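Local coordinates for protein CDP-archaeol synthase (PDB 5GUF) that probably catalyses the transfer of a cytidylyl group from CTP to an archaeal ether-lipid phosphate in the membrane, giving CDP-archaeol and diphosphate, with magnesium as cofactor, at residues Asp12-Leu15 with Glu16-Ile19; Lys57-Glu60 with Gly61-Gly65; Leu78-Asn82 with Met83-Val87; Ser104-Lys107 with Arg108-Ile112. One frame throughout, in Å; residues are numbered along the deposited sequence.

Interaction 1. Residues Asp12-Leu15 with Glu16-Ile19; sequences DNIL and EAII. With MG (magnesium ion), chain D.
Two carboxylates four residues apart, Asp12 and Glu16, close on one magnesium ion, and Asp12 OD1 comes within 2.9 Å of Glu16 OE2 because the metal binds both. The site straddles the N-terminus of helix 14-29, where Asn13 is the N-cap. Asp12 OD1 lies 2.5 Å and Glu16 OE2 2.2 Å from the magnesium ion, with Glu16 OE1 a longer second contact at 2.7 Å, the two carboxylate planes turned 41° apart. Glu16 reaches it with CG anti to its backbone N (chi1 172°) and an extended chain that runs back past the helix start. Arg10 O and Asp8 join the coordination, and two waters lie at the metal; the one that binds it less closely also donates to Asp12 OD2. The backbone of Asp12 adds a weak, nearly straight bond from N to Glu16 OE2. Asn13 carries the cap: OD1 accepts from Glu16 N at 3.0 Å, the donor standing well above the amide plane. The Asn13 and Glu16 side chains cross at about a right angle, ND2 against Glu16 CB, yet their amide and carboxylate planes are only 27° apart. Replacing Asn13 with an alanine would probably leave Glu16 N without its capping acceptor and fray the first turn, which carries the metal-binding carboxylate. Farther on, the bonds from Ala17 N to Asn13 O and from Ile18 N to Ile14 O set the helix going, and Ile14 and Ala17 pack on helix 143-161. On the surface, Leu15 CD1 meets Ile19 CG1 obliquely. In the neighbouring pair, Ile14 CG1 touches Ile18 CD1 at 3.7 Å.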
loop_
_atom_site.group_PDB
_atom_site.type_symbol
_atom_site.label_atom_id
_atom_site.label_comp_id
_atom_site.label_asym_id
_atom_site.label_seq_id
_atom_site.Cartn_x
_atom_site.Cartn_y
_atom_site.Cartn_z
ATOM N N ASP A 12 -4.845 16.571 12.270
ATOM C CA ASP A 12 -3.689 16.216 13.081
ATOM C C ASP A 12 -4.041 15.292 14.235
ATOM O O ASP A 12 -3.228 15.131 15.147
ATOM C CB ASP A 12 -2.987 17.480 13.618
ATOM C CG ASP A 12 -3.959 18.485 14.249
ATOM O OD1 ASP A 12 -5.129 18.139 14.539
ATOM O OD2 ASP A 12 -3.537 19.643 14.462
ATOM N N ASN A 13 -5.213 14.675 14.234
ATOM C CA ASN A 13 -5.449 13.581 15.155
ATOM C C ASN A 13 -6.399 12.596 14.490
ATOM O O ASN A 13 -7.153 12.958 13.581
ATOM C CB ASN A 13 -5.978 14.087 16.507
ATOM C CG ASN A 13 -7.403 14.545 16.437
ATOM O OD1 ASN A 13 -8.332 13.743 16.558
ATOM N ND2 ASN A 13 -7.594 15.836 16.230
ATOM N N ILE A 14 -6.351 11.345 14.957
ATOM C CA ILE A 14 -6.979 10.244 14.230
ATOM C C ILE A 14 -8.493 10.342 14.280
ATOM O O ILE A 14 -9.170 9.950 13.323
ATOM C CB ILE A 14 -6.488 8.881 14.756
ATOM C CG1 ILE A 14 -7.046 7.743 13.895
ATOM C CG2 ILE A 14 -6.905 8.670 16.200
ATOM C CD1 ILE A 14 -6.666 7.840 12.417
ATOM N N LEU A 15 -9.054 10.876 15.367
ATOM C CA LEU A 15 -10.502 11.035 15.434
ATOM C C LEU A 15 -10.983 12.088 14.445
ATOM O O LEU A 15 -12.030 11.918 13.802
ATOM C CB LEU A 15 -10.926 11.393 16.857
ATOM C CG LEU A 15 -12.396 11.802 17.032
ATOM C CD1 LEU A 15 -13.321 10.728 16.495
ATOM C CD2 LEU A 15 -12.729 12.125 18.509
ATOM N N GLU A 16 -10.216 13.170 14.290
ATOM C CA GLU A 16 -10.567 14.207 13.326
ATOM C C GLU A 16 -10.449 13.678 11.900
ATOM O O GLU A 16 -11.306 13.955 11.053
ATOM C CB GLU A 16 -9.677 15.437 13.578
ATOM C CG GLU A 16 -9.727 16.583 12.564
ATOM C CD GLU A 16 -8.920 17.820 13.036
ATOM O OE1 GLU A 16 -9.439 18.961 12.978
ATOM O OE2 GLU A 16 -7.765 17.644 13.482
ATOM N N ALA A 17 -9.420 12.875 11.626
ATOM C CA ALA A 17 -9.341 12.209 10.329
ATOM C C ALA A 17 -10.515 11.266 10.134
ATOM O O ALA A 17 -11.062 11.157 9.031
ATOM C CB ALA A 17 -8.025 11.440 10.205
ATOM N N ILE A 18 -10.922 10.574 11.197
ATOM C CA ILE A 18 -11.997 9.607 11.040
ATOM C C ILE A 18 -13.306 10.324 10.757
ATOM O O ILE A 18 -14.105 9.863 9.934
ATOM C CB ILE A 18 -12.064 8.698 12.275
ATOM C CG1 ILE A 18 -10.972 7.625 12.176
ATOM C CG2 ILE A 18 -13.443 8.080 12.417
ATOM C CD1 ILE A 18 -10.654 6.954 13.496
ATOM N N ILE A 19 -13.519 11.494 11.368
ATOM C CA ILE A 19 -14.734 12.253 11.080
ATOM C C ILE A 19 -14.719 12.755 9.646
ATOM O O ILE A 19 -15.709 12.645 8.914
ATOM C CB ILE A 19 -14.899 13.415 12.072
ATOM C CG1 ILE A 19 -15.050 12.890 13.485
ATOM C CG2 ILE A 19 -16.098 14.283 11.691
ATOM C CD1 ILE A 19 -15.271 14.001 14.482
HETATM MG MG MG D . -6.922 19.705 13.685
HETATM O O HOH W 1 -5.310 21.336 14.738
HETATM O O HOH W 2 -7.124 19.559 15.457
#

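Interaction 2. Residues Lys57-Glu60 with Gly61-Gly65; sequences KTIE and GLLAG. With CTP (cytidine-5'-triphosphate), chain B.
Gly61 opens the second half of this helix start by giving its N-H to Thr58 OG1 at 3.1 Å, the N-cap bond of helix 59-80. The same hydroxyl donates to the cytosine carbonyl O2 of CTP at 2.5 Å; with OG1 set between the backbone N and carbonyl carbon (chi1 62°), one oxygen serves both cap and base. Gly61 also lets the base come close: its CA lies 3.5 Å from CTP N3, and a beta carbon here would run into that nitrogen. Leu62 follows, its N bonded to Thr58 O and its CD2 placed 3.6 Å from the exocyclic N4 of the base, an apolar boundary to the cytosine site. Leu63 N bonds to Ile59 O, and its CD1 rests 4.0 Å from Ile59 CG2, the two side chains lying side by side and pointing the same way. Ala64 N returns to Glu60 O in a nearly straight bond, and Gly65 N to Gly61 O continues the helix. Lys57, just before the cap, turns away from the helix with a bend at chi2; its CD passes the base and NZ makes a very short bond to the alpha-phosphate oxygen O2A, with Asp100 as a salt-bridge partner. Glu60 instead receives the backbone N-H groups of Arg37 and Arg38. Helix 84-109 packs against this helix start, where Lys57 and Leu62 both touch Met101, while Ile59 leans on Met42 of a loop.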
loop_
_atom_site.group_PDB
_atom_site.type_symbol
_atom_site.label_atom_id
_atom_site.label_comp_id
_atom_site.label_asym_id
_atom_site.label_seq_id
_atom_site.Cartn_x
_atom_site.Cartn_y
_atom_site.Cartn_z
ATOM N N LYS A 57 -17.958 -2.108 -11.184
ATOM C CA LYS A 57 -18.184 -0.668 -11.069
ATOM C C LYS A 57 -19.460 -0.355 -11.840
ATOM O O LYS A 57 -19.453 -0.302 -13.077
ATOM C CB LYS A 57 -16.997 0.126 -11.612
ATOM C CG LYS A 57 -15.685 -0.209 -10.942
ATOM C CD LYS A 57 -15.778 -0.079 -9.414
ATOM C CE LYS A 57 -14.752 -0.976 -8.766
ATOM N NZ LYS A 57 -14.842 -1.174 -7.306
ATOM N N THR A 58 -20.555 -0.154 -11.116
ATOM C CA THR A 58 -21.851 0.053 -11.736
ATOM C C THR A 58 -22.305 1.480 -11.481
ATOM O O THR A 58 -21.824 2.141 -10.564
ATOM C CB THR A 58 -22.871 -0.963 -11.210
ATOM O OG1 THR A 58 -23.041 -0.798 -9.799
ATOM C CG2 THR A 58 -22.369 -2.391 -11.468
ATOM N N ILE A 59 -23.198 1.969 -12.346
ATOM C CA ILE A 59 -23.697 3.336 -12.218
ATOM C C ILE A 59 -24.588 3.462 -10.982
ATOM O O ILE A 59 -24.595 4.499 -10.305
ATOM C CB ILE A 59 -24.439 3.754 -13.503
ATOM C CG1 ILE A 59 -23.442 4.113 -14.598
ATOM C CG2 ILE A 59 -25.315 4.977 -13.272
ATOM C CD1 ILE A 59 -23.889 3.694 -15.971
ATOM N N GLU A 60 -25.354 2.410 -10.675
ATOM C CA GLU A 60 -26.119 2.389 -9.438
ATOM C C GLU A 60 -25.183 2.428 -8.242
ATOM O O GLU A 60 -25.475 3.081 -7.233
ATOM C CB GLU A 60 -27.013 1.146 -9.384
ATOM C CG GLU A 60 -27.845 0.883 -10.637
ATOM C CD GLU A 60 -27.078 0.089 -11.724
ATOM O OE1 GLU A 60 -26.043 0.574 -12.238
ATOM O OE2 GLU A 60 -27.505 -1.036 -12.056
ATOM N N GLY A 61 -24.041 1.753 -8.350
ATOM C CA GLY A 61 -23.049 1.826 -7.290
ATOM C C GLY A 61 -22.566 3.242 -7.054
ATOM O O GLY A 61 -22.504 3.713 -5.916
ATOM N N LEU A 62 -22.236 3.952 -8.130
ATOM C CA LEU A 62 -21.740 5.310 -7.977
ATOM C C LEU A 62 -22.793 6.223 -7.355
ATOM O O LEU A 62 -22.468 7.059 -6.506
ATOM C CB LEU A 62 -21.292 5.863 -9.325
ATOM C CG LEU A 62 -19.996 5.348 -9.922
ATOM C CD1 LEU A 62 -19.609 6.245 -11.101
ATOM C CD2 LEU A 62 -18.913 5.336 -8.858
ATOM N N LEU A 63 -24.054 6.090 -7.777
ATOM C CA LEU A 63 -25.100 6.981 -7.280
ATOM C C LEU A 63 -25.415 6.718 -5.812
ATOM O O LEU A 63 -25.505 7.653 -5.011
ATOM C CB LEU A 63 -26.359 6.841 -8.129
ATOM C CG LEU A 63 -26.174 7.440 -9.517
ATOM C CD1 LEU A 63 -27.288 6.972 -10.451
ATOM C CD2 LEU A 63 -26.121 8.960 -9.393
ATOM N N ALA A 64 -25.596 5.447 -5.448
ATOM C CA ALA A 64 -25.822 5.099 -4.051
ATOM C C ALA A 64 -24.639 5.508 -3.190
ATOM O O ALA A 64 -24.820 6.007 -2.075
ATOM C CB ALA A 64 -26.092 3.597 -3.915
ATOM N N GLY A 65 -23.419 5.309 -3.697
ATOM C CA GLY A 65 -22.243 5.724 -2.950
ATOM C C GLY A 65 -22.221 7.222 -2.735
ATOM O O GLY A 65 -21.992 7.712 -1.623
HETATM N N1 CTP B . -19.778 -1.878 -6.650
HETATM C C2 CTP B . -20.571 -1.229 -7.593
HETATM N N3 CTP B . -20.208 0.002 -8.120
HETATM C C4 CTP B . -19.060 0.626 -7.653
HETATM C C5 CTP B . -18.284 -0.003 -6.671
HETATM C C6 CTP B . -18.561 -1.325 -6.309
HETATM O O2 CTP B . -21.616 -1.750 -7.976
HETATM N N4 CTP B . -18.715 1.812 -8.148
HETATM C "C1'" CTP B . -20.255 -3.175 -6.082
HETATM C "C2'" CTP B . -20.048 -4.308 -7.075
HETATM O "O2'" CTP B . -21.058 -5.270 -6.872
HETATM C "C3'" CTP B . -18.729 -4.896 -6.648
HETATM C "C4'" CTP B . -18.857 -4.795 -5.133
HETATM O "O4'" CTP B . -19.570 -3.582 -4.897
HETATM O "O3'" CTP B . -18.585 -6.213 -7.109
HETATM C "C5'" CTP B . -17.503 -4.844 -4.425
HETATM O "O5'" CTP B . -16.711 -3.719 -4.743
HETATM P PA CTP B . -15.205 -3.929 -5.253
HETATM O O1A CTP B . -14.549 -4.897 -4.293
HETATM O O2A CTP B . -14.442 -2.623 -5.352
HETATM O O3A CTP B . -15.386 -4.564 -6.726
HETATM P PB CTP B . -14.794 -5.991 -7.186
HETATM O O1B CTP B . -15.950 -6.960 -7.330
HETATM O O2B CTP B . -13.774 -6.555 -6.231
HETATM O O3B CTP B . -14.124 -5.634 -8.616
HETATM P PG CTP B . -12.603 -5.093 -8.783
HETATM O O1G CTP B . -11.707 -6.274 -9.055
HETATM O O2G CTP B . -12.635 -4.106 -9.907
HETATM O O3G CTP B . -12.128 -4.395 -7.540
#

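Interaction 3. Residues Leu78-Asn82 with Met83-Val87; sequences LASGN and MLLAV
Asn82 and Leu85 form the close-packed side of the hairpin turn between helices 59-80 and 84-109. Asn82 caps the second helix: OD1 takes the N-H of Leu84 at 2.8 Å, the donor tilted 24° from the amide plane, and also lies against Leu84 CB. Putting CG anti to the backbone N (chi1 179°) carries the amide forward along the chain to that N-H. The backbone O of Asn82 accepts from Leu85 N at 3.0 Å. Leu85 reaches back to the turn, its CD1 3.4 Å from Ser80 OG and its CD2 facing Asn82 ND2, which is itself held by Val7 O. Ser80 OG, also hydrogen-bonded to Ala76 O, accepts from Asn82 N at 2.9 Å, an ST turn that bends the chain through Gly81, whose positive phi ends the first helix. The outer side is looser and lies on the surface: Met83, bent at chi2 and chi3, brings CE back to Leu78 CD2 at 3.9 Å, a single oblique methyl-to-methyl touch. Toward the interior, Leu85 reaches Ala76 and Ala77 of helix 59-80 and Leu20 of helix 14-29, while Leu84 rests on Trp9 in the N-terminal loop.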
loop_
_atom_site.group_PDB
_atom_site.type_symbol
_atom_site.label_atom_id
_atom_site.label_comp_id
_atom_site.label_asym_id
_atom_site.label_seq_id
_atom_site.Cartn_x
_atom_site.Cartn_y
_atom_site.Cartn_z
ATOM N N LEU A 78 -23.001 17.727 11.581
ATOM C CA LEU A 78 -23.732 17.903 12.832
ATOM C C LEU A 78 -22.934 17.386 14.019
ATOM O O LEU A 78 -22.951 17.995 15.094
ATOM C CB LEU A 78 -25.080 17.197 12.763
ATOM C CG LEU A 78 -26.025 17.868 11.784
ATOM C CD1 LEU A 78 -27.252 17.005 11.580
ATOM C CD2 LEU A 78 -26.384 19.239 12.302
ATOM N N ALA A 79 -22.230 16.265 13.849
ATOM C CA ALA A 79 -21.436 15.726 14.949
ATOM C C ALA A 79 -20.302 16.669 15.341
ATOM O O ALA A 79 -19.980 16.798 16.525
ATOM C CB ALA A 79 -20.873 14.356 14.572
ATOM N N SER A 80 -19.676 17.322 14.363
ATOM C CA SER A 80 -18.479 18.119 14.598
ATOM C C SER A 80 -18.761 19.598 14.789
ATOM O O SER A 80 -17.843 20.342 15.140
ATOM C CB SER A 80 -17.513 17.976 13.419
ATOM O OG SER A 80 -17.964 18.780 12.339
ATOM N N GLY A 81 -19.984 20.054 14.536
ATOM C CA GLY A 81 -20.231 21.478 14.516
ATOM C C GLY A 81 -19.640 22.226 13.339
ATOM O O GLY A 81 -19.786 23.451 13.272
ATOM N N ASN A 82 -19.000 21.541 12.394
ATOM C CA ASN A 82 -18.367 22.191 11.252
ATOM C C ASN A 82 -19.281 22.003 10.048
ATOM O O ASN A 82 -19.254 20.963 9.382
ATOM C CB ASN A 82 -16.970 21.627 11.011
ATOM C CG ASN A 82 -16.283 22.252 9.806
ATOM O OD1 ASN A 82 -16.914 22.913 8.987
ATOM N ND2 ASN A 82 -14.978 22.043 9.696
ATOM N N MET A 83 -20.071 23.031 9.751
ATOM C CA MET A 83 -21.021 22.939 8.658
ATOM C C MET A 83 -20.348 22.769 7.302
ATOM O O MET A 83 -20.995 22.297 6.358
ATOM C CB MET A 83 -21.920 24.170 8.656
ATOM C CG MET A 83 -22.924 24.168 9.816
ATOM S SD MET A 83 -24.164 22.845 9.728
ATOM C CE MET A 83 -23.770 21.876 11.182
ATOM N N LEU A 84 -19.073 23.139 7.172
ATOM C CA LEU A 84 -18.405 22.949 5.890
ATOM C C LEU A 84 -18.305 21.475 5.514
ATOM O O LEU A 84 -18.230 21.157 4.322
ATOM C CB LEU A 84 -17.024 23.596 5.928
ATOM C CG LEU A 84 -17.005 25.045 5.444
ATOM C CD1 LEU A 84 -15.571 25.557 5.317
ATOM C CD2 LEU A 84 -17.728 25.151 4.117
ATOM N N LEU A 85 -18.354 20.572 6.502
ATOM C CA LEU A 85 -18.394 19.136 6.222
ATOM C C LEU A 85 -19.593 18.738 5.369
ATOM O O LEU A 85 -19.513 17.759 4.616
ATOM C CB LEU A 85 -18.410 18.332 7.524
ATOM C CG LEU A 85 -17.201 18.524 8.452
ATOM C CD1 LEU A 85 -17.007 17.321 9.393
ATOM C CD2 LEU A 85 -15.935 18.801 7.630
ATOM N N ALA A 86 -20.721 19.443 5.483
ATOM C CA ALA A 86 -21.843 19.090 4.628
ATOM C C ALA A 86 -21.595 19.504 3.191
ATOM O O ALA A 86 -22.155 18.899 2.274
ATOM C CB ALA A 86 -23.139 19.715 5.139
ATOM N N VAL A 87 -20.773 20.522 2.984
ATOM C CA VAL A 87 -20.430 20.976 1.646
ATOM C C VAL A 87 -19.284 20.161 1.057
ATOM O O VAL A 87 -19.286 19.857 -0.132
ATOM C CB VAL A 87 -20.089 22.478 1.708
ATOM C CG1 VAL A 87 -19.505 22.978 0.373
ATOM C CG2 VAL A 87 -21.322 23.268 2.110
#

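Interaction 4. Residues Ser104-Lys107 with Arg108-Ile112; sequences SFVK and RRLGI. With CTP (cytidine-5'-triphosphate), chain B.
Lys107 and Arg108 lie side by side and point the same way, both ending on the gamma-phosphate of CTP. Bends at chi2 (-56°) and chi3 (89°) fold the Arg108 chain back, placing Ser104 O and Lys107 CB over one face of its guanidinium. NH2 donates to CTP O1G at 2.8 Å, and NH1 points nearly straight at O2G, an oxygen whose position is less sure. The NE-NH2 edge is held by Ile112 O, which both nitrogens grip in the guanidinium plane, NE at 2.8 Å. A leucine in place of Arg108 would probably leave both the gamma-phosphate and Ile112 O without these donors and free the turn after the helix to shift. Lys107, bent at chi3, sends NZ to CTP O1G at 3.0 Å and has further partners in Asp122 and Arg116 O; both positive groups are gathered round the same phosphate, which probably balances their charge. On the far side, Arg109 lays CG over the face of the Phe105 ring, 3.9 Å from its centroid, and brings NH1 to within 3.4 Å of CE1. Its guanidinium is turned 49° from the ring and paired with Asp48. The Val106 and Leu110 side chains lie side by side, CG1 against CD1, and Pro119 of the second subunit packs on Leu110 and Ile112. The chain leaves the helix through Gly111 with positive phi, Ile112 N bonding to Lys107 O at 2.8 Å and Gly111 N to Arg108 O: a Schellman motif placed at the triphosphate end of the CTP pocket.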
loop_
_atom_site.group_PDB
_atom_site.type_symbol
_atom_site.label_atom_id
_atom_site.label_comp_id
_atom_site.label_asym_id
_atom_site.label_seq_id
_atom_site.Cartn_x
_atom_site.Cartn_y
_atom_site.Cartn_z
ATOM N N SER A 104 -9.563 -0.184 -9.698
ATOM C CA SER A 104 -10.065 -1.207 -10.612
ATOM C C SER A 104 -9.440 -1.070 -11.991
ATOM O O SER A 104 -9.098 -2.076 -12.634
ATOM C CB SER A 104 -11.585 -1.121 -10.717
ATOM O OG SER A 104 -12.157 -1.869 -9.690
ATOM N N PHE A 105 -9.298 0.165 -12.467
ATOM C CA PHE A 105 -8.584 0.403 -13.717
ATOM C C PHE A 105 -7.194 -0.219 -13.681
ATOM O O PHE A 105 -6.784 -0.911 -14.623
ATOM C CB PHE A 105 -8.475 1.900 -13.990
ATOM C CG PHE A 105 -7.657 2.221 -15.200
ATOM C CD1 PHE A 105 -8.161 1.979 -16.474
ATOM C CD2 PHE A 105 -6.377 2.743 -15.071
ATOM C CE1 PHE A 105 -7.405 2.269 -17.604
ATOM C CE2 PHE A 105 -5.615 3.039 -16.188
ATOM C CZ PHE A 105 -6.119 2.791 -17.459
ATOM N N VAL A 106 -6.449 0.026 -12.599
ATOM C CA VAL A 106 -5.089 -0.485 -12.507
ATOM C C VAL A 106 -5.098 -2.007 -12.445
ATOM O O VAL A 106 -4.262 -2.665 -13.075
ATOM C CB VAL A 106 -4.361 0.163 -11.310
ATOM C CG1 VAL A 106 -3.140 -0.638 -10.886
ATOM C CG2 VAL A 106 -3.938 1.600 -11.664
ATOM N N LYS A 107 -6.078 -2.597 -11.755
ATOM C CA LYS A 107 -6.136 -4.057 -11.680
ATOM C C LYS A 107 -6.374 -4.676 -13.051
ATOM O O LYS A 107 -5.760 -5.697 -13.396
ATOM C CB LYS A 107 -7.226 -4.514 -10.710
ATOM C CG LYS A 107 -6.961 -4.206 -9.249
ATOM C CD LYS A 107 -8.164 -4.529 -8.410
ATOM C CE LYS A 107 -8.256 -6.012 -8.132
ATOM N NZ LYS A 107 -9.381 -6.299 -7.211
ATOM N N ARG A 108 -7.270 -4.080 -13.843
ATOM C CA ARG A 108 -7.548 -4.620 -15.171
ATOM C C ARG A 108 -6.312 -4.536 -16.062
ATOM O O ARG A 108 -5.982 -5.500 -16.757
ATOM C CB ARG A 108 -8.732 -3.886 -15.819
ATOM C CG ARG A 108 -10.101 -4.020 -15.116
ATOM C CD ARG A 108 -10.591 -5.460 -14.904
ATOM N NE ARG A 108 -10.137 -6.047 -13.641
ATOM C CZ ARG A 108 -10.614 -5.725 -12.438
ATOM N NH1 ARG A 108 -11.565 -4.806 -12.317
ATOM N NH2 ARG A 108 -10.133 -6.315 -11.350
ATOM N N ARG A 109 -5.619 -3.392 -16.057
ATOM C CA ARG A 109 -4.423 -3.244 -16.881
ATOM C C ARG A 109 -3.343 -4.251 -16.504
ATOM O O ARG A 109 -2.486 -4.579 -17.332
ATOM C CB ARG A 109 -3.863 -1.822 -16.773
ATOM C CG ARG A 109 -4.857 -0.736 -17.131
ATOM C CD ARG A 109 -5.185 -0.657 -18.626
ATOM N NE ARG A 109 -6.042 -1.737 -19.140
ATOM C CZ ARG A 109 -7.333 -1.919 -18.844
ATOM N NH1 ARG A 109 -7.958 -1.103 -18.003
ATOM N NH2 ARG A 109 -8.003 -2.934 -19.387
ATOM N N LEU A 110 -3.364 -4.752 -15.271
ATOM C CA LEU A 110 -2.392 -5.739 -14.827
ATOM C C LEU A 110 -2.860 -7.171 -15.060
ATOM O O LEU A 110 -2.182 -8.112 -14.622
ATOM C CB LEU A 110 -2.091 -5.530 -13.346
ATOM C CG LEU A 110 -1.393 -4.222 -13.008
ATOM C CD1 LEU A 110 -1.316 -4.101 -11.506
ATOM C CD2 LEU A 110 -0.004 -4.178 -13.624
ATOM N N GLY A 111 -4.002 -7.356 -15.716
ATOM C CA GLY A 111 -4.568 -8.675 -15.890
ATOM C C GLY A 111 -5.200 -9.289 -14.662
ATOM O O GLY A 111 -5.425 -10.501 -14.640
ATOM N N ILE A 112 -5.519 -8.504 -13.642
ATOM C CA ILE A 112 -6.195 -9.036 -12.464
ATOM C C ILE A 112 -7.697 -9.026 -12.714
ATOM O O ILE A 112 -8.296 -7.956 -12.872
ATOM C CB ILE A 112 -5.847 -8.230 -11.211
ATOM C CG1 ILE A 112 -4.328 -8.201 -10.958
ATOM C CG2 ILE A 112 -6.527 -8.825 -10.046
ATOM C CD1 ILE A 112 -3.908 -7.191 -9.855
HETATM N N1 CTP B . -19.778 -1.878 -6.650
HETATM C C2 CTP B . -20.571 -1.229 -7.593
HETATM N N3 CTP B . -20.208 0.002 -8.120
HETATM C C4 CTP B . -19.060 0.626 -7.653
HETATM C C5 CTP B . -18.284 -0.003 -6.671
HETATM C C6 CTP B . -18.561 -1.325 -6.309
HETATM O O2 CTP B . -21.616 -1.750 -7.976
HETATM N N4 CTP B . -18.715 1.812 -8.148
HETATM C "C1'" CTP B . -20.255 -3.175 -6.082
HETATM C "C2'" CTP B . -20.048 -4.308 -7.075
HETATM O "O2'" CTP B . -21.058 -5.270 -6.872
HETATM C "C3'" CTP B . -18.729 -4.896 -6.648
HETATM C "C4'" CTP B . -18.857 -4.795 -5.133
HETATM O "O4'" CTP B . -19.570 -3.582 -4.897
HETATM O "O3'" CTP B . -18.585 -6.213 -7.109
HETATM C "C5'" CTP B . -17.503 -4.844 -4.425
HETATM O "O5'" CTP B . -16.711 -3.719 -4.743
HETATM P PA CTP B . -15.205 -3.929 -5.253
HETATM O O1A CTP B . -14.549 -4.897 -4.293
HETATM O O2A CTP B . -14.442 -2.623 -5.352
HETATM O O3A CTP B . -15.386 -4.564 -6.726
HETATM P PB CTP B . -14.794 -5.991 -7.186
HETATM O O1B CTP B . -15.950 -6.960 -7.330
HETATM O O2B CTP B . -13.774 -6.555 -6.231
HETATM O O3B CTP B . -14.124 -5.634 -8.616
HETATM P PG CTP B . -12.603 -5.093 -8.783
HETATM O O1G CTP B . -11.707 -6.274 -9.055
HETATM O O2G CTP B . -12.635 -4.106 -9.907
HETATM O O3G CTP B . -12.128 -4.395 -7.540
#

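All four contacts are local, at helix ends. Interactions 1, 2 and 3 each put a side-chain cap at a helix start, whereas interaction 4 is a C-terminal exit. Interactions 2 and 3 share helix 59-80, and 3 and 4 share helix 84-109, so the helix pair has its turn at one end and its CTP-binding residues toward the other. Interaction 2 holds the base and alpha-phosphate of CTP, interaction 4 the gamma-phosphate; they meet where Lys57 packs on Ser104. Interaction 1 binds metal with carboxylates, about 22 Å from interaction 4 between nearest atoms, and touches interaction 3 through Ile19 and Leu85. Interaction 3 is a surface turn; the others are partly buried.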